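Local coordinates for protein putative glucarate dehydratase (Pseudomonas fluorescens, PDB 4IT1) that probably catalyses the magnesium-dependent dehydration of D-glucarate to 5-dehydro-4-deoxy-D-glucarate, the first step of a D-glucarate degradation pathway, at residues 40-44 with 45-49; 368-371 with 372-375; 419-422 with 423-426; 217-220 with 221-225. All blocks are in the same frame, centred on the assembly; numbering follows the deposited sequence.

Interaction 1: residues 40-44 with 45-49; sequences LLNAS and GIHEP. With TLA (L(+)-tartaric acid), chain F.
N42 and H47 come together across a tight turn in the capping domain of the enolase-type fold, in the loop joining strands 25-36 and 50-60. Both present a nitrogen to the same carboxylate oxygen of a bound tartrate: N42 ND2 lies 2.9 Å from TLA O41, and H47 NE2 reaches TLA O41 from the imidazole edge. D37 holds the other ring nitrogen, which fixes the ring's rotation, while N42 ND2 also donates to D428 OD2. Asparagine suits its place because its two branches do different work. With CG between the backbone N and the carbonyl carbon (chi1 69°), OD1 turns back over the bend and accepts from G45 N at 2.8 Å. Were this residue replaced by an alanine, G45 N would probably lose its acceptor and tartrate O41 one of its donors. G45 adopts backbone angles that would drive a CB into S44 O. L40 lays CB over one face of the H47 ring, 4.0 Å from its centroid, a CH-pi contact. L41 and I46, whose backbones form a single bridge, meet obliquely through methyls, L41 CD2 standing 3.6 Å from I46 CD1. Beside them, H47 N donates to L40 O at 2.9 Å.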
ATOM      1  N   LEU A  40      31.328   9.612  16.583  1.00 47.15           N
ATOM      2  CA  LEU A  40      31.188   9.215  15.177  1.00 54.46           C
ATOM      3  C   LEU A  40      31.191  10.422  14.231  1.00 55.81           C
ATOM      4  O   LEU A  40      30.400  11.349  14.391  1.00 48.08           O
ATOM      5  CB  LEU A  40      29.922   8.367  14.984  1.00 56.41           C
ATOM      6  CG  LEU A  40      29.804   7.127  15.888  1.00 61.11           C
ATOM      7  CD1 LEU A  40      28.459   6.431  15.726  1.00 46.77           C
ATOM      8  CD2 LEU A  40      30.961   6.156  15.650  1.00 51.36           C
ATOM      9  N   LEU A  41      32.099  10.394  13.259  1.00 57.09           N
ATOM     10  CA  LEU A  41      32.244  11.455  12.269  1.00 54.10           C
ATOM     11  C   LEU A  41      31.310  11.262  11.079  1.00 61.94           C
ATOM     12  O   LEU A  41      31.104  10.134  10.620  1.00 57.80           O
ATOM     13  CB  LEU A  41      33.681  11.491  11.753  1.00 58.22           C
ATOM     14  CG  LEU A  41      34.791  12.013  12.665  1.00 63.57           C
ATOM     15  CD1 LEU A  41      36.146  11.752  12.025  1.00 60.98           C
ATOM     16  CD2 LEU A  41      34.611  13.499  12.940  1.00 61.19           C
ATOM     17  N   ASN A  42      30.750  12.365  10.583  1.00 58.32           N
ATOM     18  CA  ASN A  42      29.923  12.344   9.372  1.00 50.95           C
ATOM     19  C   ASN A  42      30.097  13.610   8.520  1.00 51.07           C
ATOM     20  O   ASN A  42      30.957  14.442   8.808  1.00 45.72           O
ATOM     21  CB  ASN A  42      28.451  12.096   9.718  1.00 49.49           C
ATOM     22  CG  ASN A  42      27.813  13.259  10.456  1.00 55.29           C
ATOM     23  OD1 ASN A  42      28.133  14.422  10.206  1.00 55.98           O
ATOM     24  ND2 ASN A  42      26.892  12.951  11.357  1.00 49.98           N
ATOM     25  N   ALA A  43      29.272  13.746   7.483  1.00 49.85           N
ATOM     26  CA  ALA A  43      29.349  14.879   6.561  1.00 54.45           C
ATOM     27  C   ALA A  43      29.183  16.231   7.272  1.00 50.30           C
ATOM     28  O   ALA A  43      29.980  17.139   7.061  1.00 47.38           O
ATOM     29  CB  ALA A  43      28.311  14.727   5.457  1.00 54.81           C
ATOM     30  N   SER A  44      28.159  16.317   8.121  1.00 47.14           N
ATOM     31  CA  SER A  44      27.793  17.513   8.873  1.00 53.96           C
ATOM     32  C   SER A  44      28.771  17.888   9.993  1.00 60.72           C
ATOM     33  O   SER A  44      28.950  19.071  10.303  1.00 67.67           O
ATOM     34  CB  SER A  44      26.401  17.318   9.476  1.00 51.93           C
ATOM     35  OG  SER A  44      25.419  17.259   8.459  1.00 66.55           O
ATOM     36  N   GLY A  45      29.384  16.884  10.610  1.00 58.67           N
ATOM     37  CA  GLY A  45      30.356  17.121  11.672  1.00 59.90           C
ATOM     38  C   GLY A  45      30.682  15.876  12.472  1.00 58.85           C
ATOM     39  O   GLY A  45      31.370  14.978  11.976  1.00 48.42           O
ATOM     40  N   ILE A  46      30.186  15.830  13.710  1.00 50.50           N
ATOM     41  CA  ILE A  46      30.490  14.742  14.637  1.00 47.35           C
ATOM     42  C   ILE A  46      29.411  14.605  15.698  1.00 52.20           C
ATOM     43  O   ILE A  46      28.845  15.597  16.162  1.00 50.20           O
ATOM     44  CB  ILE A  46      31.861  14.925  15.335  1.00 47.54           C
ATOM     45  CG1 ILE A  46      32.265  13.630  16.064  1.00 53.58           C
ATOM     46  CG2 ILE A  46      31.827  16.110  16.298  1.00 50.08           C
ATOM     47  CD1 ILE A  46      33.723  13.553  16.459  1.00 37.45           C
ATOM     48  N   HIS A  47      29.150  13.360  16.081  1.00 55.69           N
ATOM     49  CA  HIS A  47      28.159  13.048  17.097  1.00 57.34           C
ATOM     50  C   HIS A  47      28.518  13.640  18.454  1.00 51.07           C
ATOM     51  O   HIS A  47      29.697  13.783  18.806  1.00 52.68           O
ATOM     52  CB  HIS A  47      27.998  11.532  17.223  1.00 54.64           C
ATOM     53  CG  HIS A  47      27.176  10.916  16.135  1.00 66.15           C
ATOM     54  ND1 HIS A  47      26.140  10.041  16.390  1.00 67.91           N
ATOM     55  CD2 HIS A  47      27.231  11.050  14.787  1.00 51.34           C
ATOM     56  CE1 HIS A  47      25.600   9.657  15.248  1.00 61.07           C
ATOM     57  NE2 HIS A  47      26.241  10.257  14.261  1.00 55.03           N
ATOM     58  N   GLU A  48      27.476  13.985  19.198  1.00 50.44           N
ATOM     59  CA  GLU A  48      27.586  14.376  20.591  1.00 55.32           C
ATOM     60  C   GLU A  48      27.770  13.120  21.460  1.00 68.35           C
ATOM     61  O   GLU A  48      27.340  12.030  21.068  1.00 61.70           O
ATOM     62  CB  GLU A  48      26.321  15.128  20.989  1.00 49.94           C
ATOM     63  CG  GLU A  48      26.274  16.539  20.424  1.00 57.12           C
ATOM     64  CD  GLU A  48      24.864  17.064  20.296  1.00 61.36           C
ATOM     65  OE1 GLU A  48      24.442  17.833  21.181  1.00 68.40           O
ATOM     66  OE2 GLU A  48      24.175  16.701  19.318  1.00 60.54           O
ATOM     67  N   PRO A  49      28.404  13.262  22.642  1.00 74.09           N
ATOM     68  CA  PRO A  49      28.576  12.102  23.525  1.00 68.17           C
ATOM     69  C   PRO A  49      27.255  11.445  23.934  1.00 68.48           C
ATOM     70  O   PRO A  49      27.267  10.325  24.452  1.00 69.98           O
ATOM     71  CB  PRO A  49      29.298  12.685  24.745  1.00 72.34           C
ATOM     72  CG  PRO A  49      29.020  14.152  24.693  1.00 82.60           C
ATOM     73  CD  PRO A  49      28.980  14.483  23.232  1.00 75.44           C
TER
HETATM   74  O1  TLA F 502      22.028   9.238   7.997  1.00 80.82           O
HETATM   75  O11 TLA F 502      22.349  11.369   8.125  1.00 77.45           O
HETATM   76  C1  TLA F 502      22.387  10.236   8.614  1.00 76.04           C
HETATM   77  C2  TLA F 502      22.903  10.059   9.991  1.00 66.56           C
HETATM   78  O2  TLA F 502      22.890  11.316  10.608  1.00 60.82           O
HETATM   79  C3  TLA F 502      24.336   9.611   9.898  1.00 69.21           C
HETATM   80  O3  TLA F 502      25.032  10.533   9.084  1.00 67.73           O
HETATM   81  C4  TLA F 502      24.932   9.673  11.256  1.00 64.53           C
HETATM   82  O4  TLA F 502      24.255   9.269  12.196  1.00 66.94           O
HETATM   83  O41 TLA F 502      26.038  10.173  11.379  1.00 50.22           O

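Interaction 2: residues 368-371 with 372-375; sequences CDTH and YPWQ
H371 O accepts the short bond of this turn: W374 N donates to it at 2.7 Å, with an N-H...O angle of 163° and the donor lying in the carbonyl plane. The two residues bridged, Y372 and P373, form a beta turn of helical (type I/III) geometry. Proline fits inside it because P373 N, although only 3.1 Å from H371 O, has no hydrogen to offer and loses nothing. The same carbonyl oxygen meets W374 at the rim of its indole, where CD1 approaches H371 O to 3.2 Å near the ring plane. W374 NE1 is bonded to Y169 O, so the residue is held by both its backbone N and its ring NE1. On the entry side of the turn, T370 OG1, anti to its own amide nitrogen (chi1 -162°), receives a weak bond from Y372 N at 3.5 Å; its stronger partner is H346. T370 CG2 comes within 4.1 Å of P373 CD, the two side chains crossing at a slant. Upstream, the backbone of C368 bonds to strand 163-170 and that of D369 to M341, so this loop bridges the first strand and strand 338-341 of the barrel. H371 sends its ring inward, edge-to-face with Y169, its side chain about 4 Å from a bound tartrate and about 5 Å from the side chain of H342, the predicted proton acceptor. The arrangement belongs to the active-site mouth of a modified TIM barrel of the mandelate racemase type, where loops following the strands line the pocket.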
ATOM      1  N   CYS A 368      19.574  -4.684   5.063  1.00 58.68           N
ATOM      2  CA  CYS A 368      19.107  -3.466   5.699  1.00 57.11           C
ATOM      3  C   CYS A 368      20.205  -2.737   6.474  1.00 62.82           C
ATOM      4  O   CYS A 368      21.324  -3.253   6.617  1.00 57.63           O
ATOM      5  CB  CYS A 368      17.925  -3.783   6.598  1.00 49.13           C
ATOM      6  SG  CYS A 368      16.518  -4.441   5.688  1.00 57.59           S
ATOM      7  N   ASP A 369      19.880  -1.533   6.953  1.00 58.28           N
ATOM      8  CA  ASP A 369      20.842  -0.665   7.648  1.00 57.79           C
ATOM      9  C   ASP A 369      20.497  -0.530   9.119  1.00 48.05           C
ATOM     10  O   ASP A 369      19.327  -0.341   9.474  1.00 46.50           O
ATOM     11  CB  ASP A 369      20.890   0.732   7.021  1.00 57.73           C
ATOM     12  CG  ASP A 369      21.781   0.802   5.799  1.00 67.06           C
ATOM     13  OD1 ASP A 369      22.933   0.322   5.859  1.00 68.04           O
ATOM     14  OD2 ASP A 369      21.333   1.376   4.782  1.00 70.29           O
ATOM     15  N   THR A 370      21.521  -0.618   9.970  1.00 52.21           N
ATOM     16  CA  THR A 370      21.334  -0.492  11.416  1.00 50.57           C
ATOM     17  C   THR A 370      22.548   0.120  12.119  1.00 51.15           C
ATOM     18  O   THR A 370      23.688   0.012  11.643  1.00 50.28           O
ATOM     19  CB  THR A 370      20.943  -1.840  12.068  1.00 54.26           C
ATOM     20  OG1 THR A 370      20.367  -1.602  13.360  1.00 53.61           O
ATOM     21  CG2 THR A 370      22.156  -2.777  12.203  1.00 55.49           C
ATOM     22  N   HIS A 371      22.284   0.775  13.246  1.00 55.43           N
ATOM     23  CA  HIS A 371      23.328   1.414  14.048  1.00 69.29           C
ATOM     24  C   HIS A 371      23.695   0.544  15.255  1.00 64.26           C
ATOM     25  O   HIS A 371      24.676   0.813  15.948  1.00 64.43           O
ATOM     26  CB  HIS A 371      22.855   2.797  14.518  1.00 76.79           C
ATOM     27  CG  HIS A 371      23.210   3.916  13.587  1.00 86.10           C
ATOM     28  ND1 HIS A 371      22.933   3.884  12.238  1.00 85.02           N
ATOM     29  CD2 HIS A 371      23.806   5.110  13.818  1.00 96.51           C
ATOM     30  CE1 HIS A 371      23.354   5.001  11.675  1.00 80.12           C
ATOM     31  NE2 HIS A 371      23.887   5.764  12.613  1.00 94.84           N
ATOM     32  N   TYR A 372      22.903  -0.508  15.458  1.00 62.31           N
ATOM     33  CA  TYR A 372      22.880  -1.339  16.673  1.00 61.62           C
ATOM     34  C   TYR A 372      24.219  -1.780  17.275  1.00 53.68           C
ATOM     35  O   TYR A 372      24.358  -1.770  18.494  1.00 63.41           O
ATOM     36  CB  TYR A 372      21.976  -2.546  16.451  1.00 59.13           C
ATOM     37  CG  TYR A 372      21.194  -2.968  17.667  1.00 67.89           C
ATOM     38  CD1 TYR A 372      20.219  -2.132  18.224  1.00 61.58           C
ATOM     39  CD2 TYR A 372      21.403  -4.221  18.248  1.00 69.51           C
ATOM     40  CE1 TYR A 372      19.491  -2.527  19.337  1.00 64.40           C
ATOM     41  CE2 TYR A 372      20.679  -4.628  19.357  1.00 64.17           C
ATOM     42  CZ  TYR A 372      19.728  -3.784  19.899  1.00 64.76           C
ATOM     43  OH  TYR A 372      19.016  -4.203  21.000  1.00 59.09           O
ATOM     44  N   PRO A 373      25.200  -2.177  16.434  1.00 56.22           N
ATOM     45  CA  PRO A 373      26.556  -2.411  16.942  1.00 58.90           C
ATOM     46  C   PRO A 373      27.170  -1.275  17.776  1.00 70.37           C
ATOM     47  O   PRO A 373      28.089  -1.522  18.569  1.00 71.51           O
ATOM     48  CB  PRO A 373      27.392  -2.614  15.662  1.00 62.58           C
ATOM     49  CG  PRO A 373      26.422  -2.783  14.543  1.00 56.40           C
ATOM     50  CD  PRO A 373      25.027  -2.778  15.102  1.00 54.43           C
ATOM     51  N   TRP A 374      26.680  -0.049  17.592  1.00 68.37           N
ATOM     52  CA  TRP A 374      27.252   1.116  18.278  1.00 57.28           C
ATOM     53  C   TRP A 374      26.672   1.324  19.662  1.00 54.74           C
ATOM     54  O   TRP A 374      27.366   1.816  20.552  1.00 54.95           O
ATOM     55  CB  TRP A 374      27.106   2.382  17.427  1.00 51.91           C
ATOM     56  CG  TRP A 374      27.892   2.283  16.173  1.00 43.75           C
ATOM     57  CD1 TRP A 374      27.405   2.085  14.917  1.00 49.04           C
ATOM     58  CD2 TRP A 374      29.321   2.326  16.050  1.00 42.28           C
ATOM     59  NE1 TRP A 374      28.441   2.027  14.006  1.00 47.90           N
ATOM     60  CE2 TRP A 374      29.627   2.176  14.677  1.00 47.22           C
ATOM     61  CE3 TRP A 374      30.370   2.496  16.963  1.00 44.92           C
ATOM     62  CZ2 TRP A 374      30.947   2.186  14.191  1.00 48.90           C
ATOM     63  CZ3 TRP A 374      31.682   2.506  16.479  1.00 48.80           C
ATOM     64  CH2 TRP A 374      31.957   2.343  15.106  1.00 45.42           C
ATOM     65  N   GLN A 375      25.403   0.950  19.831  1.00 57.88           N
ATOM     66  CA  GLN A 375      24.727   1.065  21.120  1.00 65.14           C
ATOM     67  C   GLN A 375      25.420   0.214  22.179  1.00 71.50           C
ATOM     68  O   GLN A 375      25.762  -0.948  21.933  1.00 70.71           O
ATOM     69  CB  GLN A 375      23.239   0.722  20.996  1.00 61.84           C
ATOM     70  CG  GLN A 375      22.328   1.938  20.876  1.00 89.11           C
ATOM     71  CD  GLN A 375      22.835   2.982  19.890  1.00 96.70           C
ATOM     72  OE1 GLN A 375      23.375   4.016  20.290  1.00106.46           O
ATOM     73  NE2 GLN A 375      22.677   2.712  18.598  1.00 95.07           N
TER

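Interaction 3: residues 419-422 with 423-426; sequences LTCG and IRQR
R424 folds back on L419, at the end of helix 408-421; I423, R424 and G422 have the most surface buried here. The arginine chain bends at its second torsion (chi2 -60°), which swings the guanidinium round toward the helix. There NH2 of R424 donates to L419 O at 3.2 Å, with the oxygen at the edge of the guanidinium and almost in its plane, although the nitrogen stands well above the carbonyl plane of L419. The neighbouring branch, R424 NH1, donates to I423 O at 2.7 Å. The flat group is thus gripped at two points, and it also makes a cation-pi contact with Y418. Because L419 lies in the last turn of helix 408-421, its carbonyl is at the end where the helix dipole is negative, and a positive guanidinium would probably be stabilised there. G422 is a glycine with positive phi (79°) at the C' position, just past the helix end, an angle that most side chains would tolerate poorly, and it sends the chain off toward helix 428-433. Just beyond it, I423 N donates to C421 SG at 3.6 Å. The sulfur can receive it because it sits between the amide nitrogen and the carbonyl carbon of its own residue. C421 SG also lies 4.1 Å from I423 CB, and both side chains rest on F50 of strand 50-60, which gives the branched isoleucine an apolar seat at an otherwise exposed helix end. I423 CG2 also packs 3.4 Å from E48 OE1.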
ATOM      1  N   LEU A 419      17.756  13.637  31.330  1.00 75.56           N
ATOM      2  CA  LEU A 419      17.573  14.855  32.124  1.00 75.78           C
ATOM      3  C   LEU A 419      18.884  15.570  32.430  1.00 72.21           C
ATOM      4  O   LEU A 419      18.924  16.793  32.514  1.00 74.05           O
ATOM      5  CB  LEU A 419      16.826  14.537  33.422  1.00 69.54           C
ATOM      6  CG  LEU A 419      15.349  14.122  33.318  1.00 71.39           C
ATOM      7  CD1 LEU A 419      14.874  13.504  34.624  1.00 82.02           C
ATOM      8  CD2 LEU A 419      14.441  15.280  32.923  1.00 66.55           C
ATOM      9  N   THR A 420      19.960  14.802  32.545  1.00 72.70           N
ATOM     10  CA  THR A 420      21.244  15.324  33.001  1.00 66.62           C
ATOM     11  C   THR A 420      22.278  15.584  31.892  1.00 71.51           C
ATOM     12  O   THR A 420      23.326  16.180  32.157  1.00 57.94           O
ATOM     13  CB  THR A 420      21.871  14.376  34.048  1.00 73.08           C
ATOM     14  OG1 THR A 420      22.067  13.086  33.459  1.00 71.32           O
ATOM     15  CG2 THR A 420      20.962  14.235  35.277  1.00 66.75           C
ATOM     16  N   CYS A 421      22.009  15.143  30.661  1.00 77.43           N
ATOM     17  CA  CYS A 421      23.019  15.268  29.594  1.00 75.69           C
ATOM     18  C   CYS A 421      23.120  16.683  29.032  1.00 67.64           C
ATOM     19  O   CYS A 421      24.180  17.087  28.556  1.00 64.36           O
ATOM     20  CB  CYS A 421      22.801  14.250  28.467  1.00 71.51           C
ATOM     21  SG  CYS A 421      21.268  14.469  27.538  1.00 68.04           S
ATOM     22  N   GLY A 422      22.016  17.426  29.097  1.00 61.83           N
ATOM     23  CA  GLY A 422      21.992  18.809  28.629  1.00 71.68           C
ATOM     24  C   GLY A 422      21.872  18.944  27.121  1.00 74.39           C
ATOM     25  O   GLY A 422      22.228  19.981  26.556  1.00 60.14           O
ATOM     26  N   ILE A 423      21.378  17.892  26.468  1.00 71.90           N
ATOM     27  CA  ILE A 423      21.079  17.933  25.036  1.00 59.66           C
ATOM     28  C   ILE A 423      19.571  17.789  24.842  1.00 57.79           C
ATOM     29  O   ILE A 423      18.957  16.866  25.375  1.00 71.63           O
ATOM     30  CB  ILE A 423      21.848  16.841  24.247  1.00 63.94           C
ATOM     31  CG1 ILE A 423      23.354  16.924  24.536  1.00 60.21           C
ATOM     32  CG2 ILE A 423      21.592  16.970  22.745  1.00 54.28           C
ATOM     33  CD1 ILE A 423      24.141  15.684  24.167  1.00 65.86           C
ATOM     34  N   ARG A 424      18.976  18.714  24.094  1.00 60.86           N
ATOM     35  CA  ARG A 424      17.531  18.683  23.820  1.00 66.18           C
ATOM     36  C   ARG A 424      17.214  18.606  22.320  1.00 60.79           C
ATOM     37  O   ARG A 424      16.077  18.305  21.927  1.00 58.13           O
ATOM     38  CB  ARG A 424      16.820  19.875  24.474  1.00 71.48           C
ATOM     39  CG  ARG A 424      16.810  19.853  26.000  1.00 81.96           C
ATOM     40  CD  ARG A 424      16.115  18.612  26.552  1.00 81.31           C
ATOM     41  NE  ARG A 424      16.247  18.491  28.006  1.00 79.44           N
ATOM     42  CZ  ARG A 424      17.290  17.954  28.639  1.00 75.66           C
ATOM     43  NH1 ARG A 424      18.332  17.479  27.964  1.00 69.66           N
ATOM     44  NH2 ARG A 424      17.293  17.900  29.962  1.00 83.14           N
ATOM     45  N   GLN A 425      18.231  18.887  21.503  1.00 58.11           N
ATOM     46  CA  GLN A 425      18.176  18.743  20.051  1.00 54.41           C
ATOM     47  C   GLN A 425      19.563  18.399  19.543  1.00 53.05           C
ATOM     48  O   GLN A 425      20.536  19.029  19.937  1.00 50.47           O
ATOM     49  CB  GLN A 425      17.713  20.033  19.393  1.00 57.60           C
ATOM     50  CG  GLN A 425      16.209  20.131  19.216  1.00 69.21           C
ATOM     51  CD  GLN A 425      15.823  21.093  18.106  1.00 77.64           C
ATOM     52  OE1 GLN A 425      15.396  22.223  18.367  1.00 63.45           O
ATOM     53  NE2 GLN A 425      15.983  20.652  16.856  1.00 60.05           N
ATOM     54  N   ARG A 426      19.655  17.401  18.673  1.00 55.62           N
ATOM     55  CA  ARG A 426      20.946  16.987  18.116  1.00 50.98           C
ATOM     56  C   ARG A 426      21.572  18.098  17.269  1.00 47.48           C
ATOM     57  O   ARG A 426      20.865  18.784  16.532  1.00 49.07           O
ATOM     58  CB  ARG A 426      20.761  15.725  17.275  1.00 46.10           C
ATOM     59  CG  ARG A 426      21.970  15.313  16.458  1.00 45.46           C
ATOM     60  CD  ARG A 426      21.577  14.146  15.572  1.00 51.96           C
ATOM     61  NE  ARG A 426      22.672  13.676  14.734  1.00 45.96           N
ATOM     62  CZ  ARG A 426      22.549  12.706  13.837  1.00 48.45           C
ATOM     63  NH1 ARG A 426      21.373  12.116  13.654  1.00 50.42           N
ATOM     64  NH2 ARG A 426      23.597  12.332  13.118  1.00 50.70           N
TER

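Interaction 4: residues 217-220 with 221-225; sequences GTLP and PEHEV
E224 reaches back from the first turn of helix 221-234 to the loop before it, and around its carboxylate the contact is tightest. OE2 of E224 accepts two backbone N-H groups, from L219 N at 3.0 Å and from T218 N at 3.1 Å. Both come from the same face of the carboxylate, T218 N on the syn side and L219 N from high above the plane. OE1 of E224 takes a weak bond from G217 N and one from a water that also donates to L219 O, at 2.8 Å. CG stands anti to the carbonyl carbon and the chain is extended beyond it (chi2 -177°), which carries the charge to the loop. A valine in its place is likely to leave the amides of T218 and L219 without their acceptor and free the loop to shift. A carboxylate is probably also favoured near a helix N-terminus, where the dipole is positive. P220 occupies the N-cap position, and its O receives E224 N at 3.0 Å, nearly head-on, with a weak bond from H223 N. P221 follows at the first helical position, where a missing N-H costs nothing. L219 CD2 packs closely alongside the H223 ring, 3.5 Å from H223 CD2. The outer side is looser: P220 and E222 are exposed, the carboxylate of E222 paired with R255. The segment is a strand-to-helix link of the barrel: it follows strand 212-215, which ends at the predicted proton acceptor K215, and P221 and V225 pack on M256 of the adjacent helix 250-260.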
ATOM      1  N   GLY A 217      31.947  10.813   2.963  1.00 53.10           N
ATOM      2  CA  GLY A 217      31.901  12.266   2.845  1.00 59.79           C
ATOM      3  C   GLY A 217      32.339  12.944   4.127  1.00 60.66           C
ATOM      4  O   GLY A 217      31.761  13.951   4.540  1.00 68.27           O
ATOM      5  N   THR A 218      33.355  12.372   4.766  1.00 57.83           N
ATOM      6  CA  THR A 218      33.851  12.874   6.039  1.00 56.78           C
ATOM      7  C   THR A 218      35.343  13.170   5.951  1.00 57.14           C
ATOM      8  O   THR A 218      35.790  14.231   6.379  1.00 59.01           O
ATOM      9  CB  THR A 218      33.577  11.887   7.188  1.00 58.26           C
ATOM     10  OG1 THR A 218      32.200  11.494   7.163  1.00 60.82           O
ATOM     11  CG2 THR A 218      33.872  12.541   8.519  1.00 68.60           C
ATOM     12  N   LEU A 219      36.101  12.229   5.395  1.00 50.23           N
ATOM     13  CA  LEU A 219      37.531  12.421   5.162  1.00 54.60           C
ATOM     14  C   LEU A 219      37.787  12.685   3.675  1.00 49.62           C
ATOM     15  O   LEU A 219      36.894  12.473   2.856  1.00 57.89           O
ATOM     16  CB  LEU A 219      38.318  11.198   5.673  1.00 56.33           C
ATOM     17  CG  LEU A 219      38.913  11.209   7.099  1.00 62.28           C
ATOM     18  CD1 LEU A 219      37.980  11.757   8.174  1.00 56.79           C
ATOM     19  CD2 LEU A 219      39.397   9.822   7.494  1.00 56.89           C
ATOM     20  N   PRO A 220      38.996  13.153   3.313  1.00 52.47           N
ATOM     21  CA  PRO A 220      39.257  13.368   1.889  1.00 52.80           C
ATOM     22  C   PRO A 220      38.809  12.170   1.042  1.00 61.54           C
ATOM     23  O   PRO A 220      39.049  11.015   1.425  1.00 57.70           O
ATOM     24  CB  PRO A 220      40.773  13.541   1.835  1.00 56.57           C
ATOM     25  CG  PRO A 220      41.112  14.141   3.158  1.00 56.81           C
ATOM     26  CD  PRO A 220      40.154  13.534   4.148  1.00 54.80           C
ATOM     27  N   PRO A 221      38.122  12.443  -0.084  1.00 54.27           N
ATOM     28  CA  PRO A 221      37.525  11.346  -0.846  1.00 52.93           C
ATOM     29  C   PRO A 221      38.542  10.324  -1.398  1.00 54.68           C
ATOM     30  O   PRO A 221      38.238   9.135  -1.413  1.00 57.27           O
ATOM     31  CB  PRO A 221      36.720  12.060  -1.957  1.00 46.67           C
ATOM     32  CG  PRO A 221      37.180  13.482  -1.954  1.00 50.40           C
ATOM     33  CD  PRO A 221      37.682  13.767  -0.567  1.00 53.92           C
ATOM     34  N   GLU A 222      39.730  10.767  -1.813  1.00 52.06           N
ATOM     35  CA  GLU A 222      40.812   9.839  -2.171  1.00 60.37           C
ATOM     36  C   GLU A 222      41.190   8.917  -1.013  1.00 63.20           C
ATOM     37  O   GLU A 222      41.484   7.737  -1.225  1.00 66.36           O
ATOM     38  CB  GLU A 222      42.066  10.573  -2.655  1.00 66.46           C
ATOM     39  CG  GLU A 222      42.049  10.976  -4.122  1.00 77.67           C
ATOM     40  CD  GLU A 222      41.500  12.375  -4.353  1.00 96.79           C
ATOM     41  OE1 GLU A 222      40.960  12.988  -3.399  1.00100.25           O
ATOM     42  OE2 GLU A 222      41.612  12.865  -5.496  1.00 98.43           O
ATOM     43  N   HIS A 223      41.187   9.458   0.204  1.00 57.15           N
ATOM     44  CA  HIS A 223      41.528   8.664   1.377  1.00 59.20           C
ATOM     45  C   HIS A 223      40.440   7.646   1.651  1.00 60.02           C
ATOM     46  O   HIS A 223      40.729   6.498   1.995  1.00 78.20           O
ATOM     47  CB  HIS A 223      41.784   9.538   2.614  1.00 62.82           C
ATOM     48  CG  HIS A 223      42.051   8.753   3.863  1.00 67.70           C
ATOM     49  ND1 HIS A 223      43.293   8.232   4.167  1.00 66.09           N
ATOM     50  CD2 HIS A 223      41.231   8.383   4.878  1.00 63.83           C
ATOM     51  CE1 HIS A 223      43.226   7.579   5.314  1.00 63.59           C
ATOM     52  NE2 HIS A 223      41.987   7.656   5.767  1.00 71.66           N
ATOM     53  N   GLU A 224      39.188   8.056   1.486  1.00 62.03           N
ATOM     54  CA  GLU A 224      38.067   7.160   1.747  1.00 57.70           C
ATOM     55  C   GLU A 224      38.000   6.035   0.707  1.00 58.05           C
ATOM     56  O   GLU A 224      37.647   4.909   1.045  1.00 53.09           O
ATOM     57  CB  GLU A 224      36.745   7.933   1.837  1.00 52.22           C
ATOM     58  CG  GLU A 224      36.645   8.854   3.050  1.00 58.99           C
ATOM     59  CD  GLU A 224      35.302   9.569   3.169  1.00 55.60           C
ATOM     60  OE1 GLU A 224      34.732   9.989   2.134  1.00 57.46           O
ATOM     61  OE2 GLU A 224      34.812   9.718   4.305  1.00 49.34           O
ATOM     62  N   VAL A 225      38.345   6.349  -0.545  1.00 58.30           N
ATOM     63  CA  VAL A 225      38.435   5.356  -1.622  1.00 58.48           C
ATOM     64  C   VAL A 225      39.442   4.262  -1.248  1.00 63.99           C
ATOM     65  O   VAL A 225      39.125   3.074  -1.331  1.00 67.10           O
ATOM     66  CB  VAL A 225      38.804   6.009  -2.981  1.00 59.65           C
ATOM     67  CG1 VAL A 225      39.275   4.970  -4.001  1.00 58.99           C
ATOM     68  CG2 VAL A 225      37.615   6.774  -3.534  1.00 53.42           C
TER
HETATM   69  O   HOH W   1      34.763  12.527   1.100  1.00 54.39           O

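Overall arrangement
Interactions 1 and 2 are buried beside the active site, whereas interaction 3 lies at the surface and interaction 4 is partly buried at the rim of the barrel. Interaction 1 is the hub. It touches all three others: L40 packs on W374 of interaction 2, L41 and N42 on T218 of interaction 4, and E48 on I423 of interaction 3, so the capping loop is joined to the barrel and the C-terminal region. The chemistry differs with place: ligand-facing polar side chains in interaction 1, aromatic rings round a backbone turn in interaction 2, an arginine at a helix end in 419-426 and a carboxylate at a helix start in 217-225.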